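Local coordinates for MexT protein (Pseudomonas aeruginosa, PDB 6L33) that activates transcription of the MexEF-OprN efflux pump genes as a LysR-type regulator, probably by binding DNA, and is represented here by its regulatory domain, at residues R11-D17 against I58-Y64. Sequence-based numbering, arbitrary orientation.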
loop_
_atom_site.group_PDB
_atom_site.type_symbol
_atom_site.label_atom_id
_atom_site.label_comp_id
_atom_site.label_asym_id
_atom_site.label_seq_id
_atom_site.Cartn_x
_atom_site.Cartn_y
_atom_site.Cartn_z
ATOM N N ARG B 11 6.524 3.817 16.642
ATOM C CA ARG B 11 5.545 3.212 15.746
ATOM C C ARG B 11 4.499 4.258 15.395
ATOM O O ARG B 11 3.799 4.764 16.280
ATOM C CB ARG B 11 4.901 1.983 16.391
ATOM C CG ARG B 11 5.872 0.830 16.608
ATOM C CD ARG B 11 5.352 -0.182 17.619
ATOM N NE ARG B 11 6.329 -1.240 17.873
ATOM C CZ ARG B 11 7.272 -1.182 18.810
ATOM N NH1 ARG B 11 8.119 -2.192 18.966
ATOM N NH2 ARG B 11 7.367 -0.117 19.594
ATOM N N ILE B 12 4.405 4.591 14.107
ATOM C CA ILE B 12 3.471 5.597 13.622
ATOM C C ILE B 12 2.663 5.008 12.473
ATOM O O ILE B 12 3.077 4.053 11.812
ATOM C CB ILE B 12 4.182 6.892 13.168
ATOM C CG1 ILE B 12 4.956 6.654 11.871
ATOM C CG2 ILE B 12 5.110 7.412 14.254
ATOM C CD1 ILE B 12 5.618 7.904 11.319
ATOM N N GLY B 13 1.492 5.595 12.244
ATOM C CA GLY B 13 0.616 5.202 11.152
ATOM C C GLY B 13 0.502 6.327 10.137
ATOM O O GLY B 13 0.337 7.490 10.504
ATOM N N LEU B 14 0.598 5.967 8.861
ATOM C CA LEU B 14 0.576 6.968 7.807
ATOM C C LEU B 14 -0.333 6.521 6.676
ATOM O O LEU B 14 -0.305 5.357 6.267
ATOM C CB LEU B 14 1.984 7.241 7.254
ATOM C CG LEU B 14 2.998 7.929 8.169
ATOM C CD1 LEU B 14 4.312 8.126 7.428
ATOM C CD2 LEU B 14 2.465 9.260 8.695
ATOM N N SER B 15 -1.143 7.454 6.185
ATOM C CA SER B 15 -1.855 7.238 4.935
ATOM C C SER B 15 -0.847 7.049 3.807
ATOM O O SER B 15 0.254 7.606 3.833
ATOM C CB SER B 15 -2.780 8.421 4.643
ATOM O OG SER B 15 -3.440 8.262 3.401
ATOM N N ASP B 16 -1.223 6.241 2.814
ATOM C CA ASP B 16 -0.247 5.846 1.801
ATOM C C ASP B 16 0.179 7.025 0.932
ATOM O O ASP B 16 1.313 7.049 0.443
ATOM C CB ASP B 16 -0.797 4.698 0.949
ATOM C CG ASP B 16 -1.805 5.155 -0.086
ATOM O OD1 ASP B 16 -2.972 5.401 0.280
ATOM O OD2 ASP B 16 -1.433 5.249 -1.273
ATOM N N ASP B 17 -0.694 8.016 0.745
ATOM C CA ASP B 17 -0.289 9.202 -0.001
ATOM C C ASP B 17 0.589 10.121 0.843
ATOM O O ASP B 17 1.587 10.655 0.345
ATOM C CB ASP B 17 -1.520 9.951 -0.520
ATOM C CG ASP B 17 -2.546 10.224 0.566
ATOM O OD1 ASP B 17 -2.357 9.741 1.702
ATOM O OD2 ASP B 17 -3.544 10.922 0.282
ATOM N N ILE B 58 0.266 1.834 16.955
ATOM C CA ILE B 58 0.930 3.103 16.691
ATOM C C ILE B 58 0.705 4.008 17.891
ATOM O O ILE B 58 -0.249 3.846 18.654
ATOM C CB ILE B 58 0.423 3.794 15.400
ATOM C CG1 ILE B 58 -1.033 4.246 15.561
ATOM C CG2 ILE B 58 0.588 2.878 14.191
ATOM C CD1 ILE B 58 -1.579 5.016 14.365
ATOM N N SER B 59 1.614 4.965 18.066
ATOM C CA SER B 59 1.414 6.013 19.056
ATOM C C SER B 59 0.800 7.265 18.457
ATOM O O SER B 59 0.143 8.028 19.171
ATOM C CB SER B 59 2.740 6.375 19.730
ATOM O OG SER B 59 3.614 7.019 18.821
ATOM N N VAL B 60 0.991 7.483 17.159
ATOM C CA VAL B 60 0.467 8.653 16.471
ATOM C C VAL B 60 0.271 8.279 15.011
ATOM O O VAL B 60 0.983 7.429 14.469
ATOM C CB VAL B 60 1.410 9.870 16.631
ATOM C CG1 VAL B 60 2.777 9.564 16.044
ATOM C CG2 VAL B 60 0.810 11.122 15.999
ATOM N N GLY B 61 -0.714 8.897 14.382
ATOM C CA GLY B 61 -0.969 8.664 12.975
ATOM C C GLY B 61 -1.256 9.962 12.255
ATOM O O GLY B 61 -1.817 10.902 12.820
ATOM N N VAL B 62 -0.843 10.006 10.992
ATOM C CA VAL B 62 -1.185 11.090 10.080
ATOM C C VAL B 62 -1.956 10.459 8.932
ATOM O O VAL B 62 -1.371 9.790 8.071
ATOM C CB VAL B 62 0.050 11.846 9.578
ATOM C CG1 VAL B 62 -0.373 13.038 8.729
ATOM C CG2 VAL B 62 0.899 12.299 10.753
ATOM N N SER B 63 -3.266 10.677 8.918
ATOM C CA SER B 63 -4.165 9.938 8.050
ATOM C C SER B 63 -5.416 10.771 7.826
ATOM O O SER B 63 -5.680 11.732 8.553
ATOM C CB SER B 63 -4.534 8.583 8.669
ATOM O OG SER B 63 -5.269 7.777 7.766
ATOM N N TYR B 64 -6.177 10.397 6.802
ATOM C CA TYR B 64 -7.573 10.796 6.768
ATOM C C TYR B 64 -8.288 10.140 7.939
ATOM O O TYR B 64 -8.075 8.961 8.233
ATOM C CB TYR B 64 -8.221 10.392 5.444
ATOM C CG TYR B 64 -7.503 10.949 4.240
ATOM C CD1 TYR B 64 -7.675 12.274 3.856
ATOM C CD2 TYR B 64 -6.638 10.156 3.499
ATOM C CE1 TYR B 64 -7.013 12.790 2.760
ATOM C CE2 TYR B 64 -5.973 10.661 2.403
ATOM C CZ TYR B 64 -6.165 11.978 2.036
ATOM O OH TYR B 64 -5.500 12.482 0.942
#
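Y64 and D17 close the C-terminal end of this parallel strand pairing. The tyrosine OH donates to D17 OD2 at 2.6 Å, nearly along the carboxylate C-O bond. OD2 lies in the ring plane, at its edge, and the carboxylate plane is turned 40° from the ring. D17 CG sits between its own backbone N and carbonyl carbon (chi1 51°), which brings OD2 to the Y64 hydroxyl. S15 OG, anti to its backbone N (chi1 177°), donates to D17 OD1 over a very short 2.5 Å.

Behind this end, strands 11-14 and 60-62 run side by side. G13 uses both its polar backbone atoms: its N donates to V60 O, and its O accepts from V62 N. S15 N continues the pattern to V62 O, and S59 N reaches R11 O. On one face, I12 and V60 point the same way, with I12 CG2 3.6 Å from V60 CG1. L14 CD2 meets V62 CB at the same distance. On the other face, I58 spreads over G13: CG2 lies 3.5 Å from G13 N, and CD1 3.9 Å from G13 CA.

Strand 60-62 is the middle strand of a five-stranded mixed sheet, with 9-14 beside it, in the LysR substrate-binding domain, which has a periplasmic-binding-protein-like fold. Strand 38-43 flanks 11-14, and strand 181-186 flanks 60-62. Helix 193-203 covers I12, V60 and V62, while helix 155-164 packs on D17 and Y64.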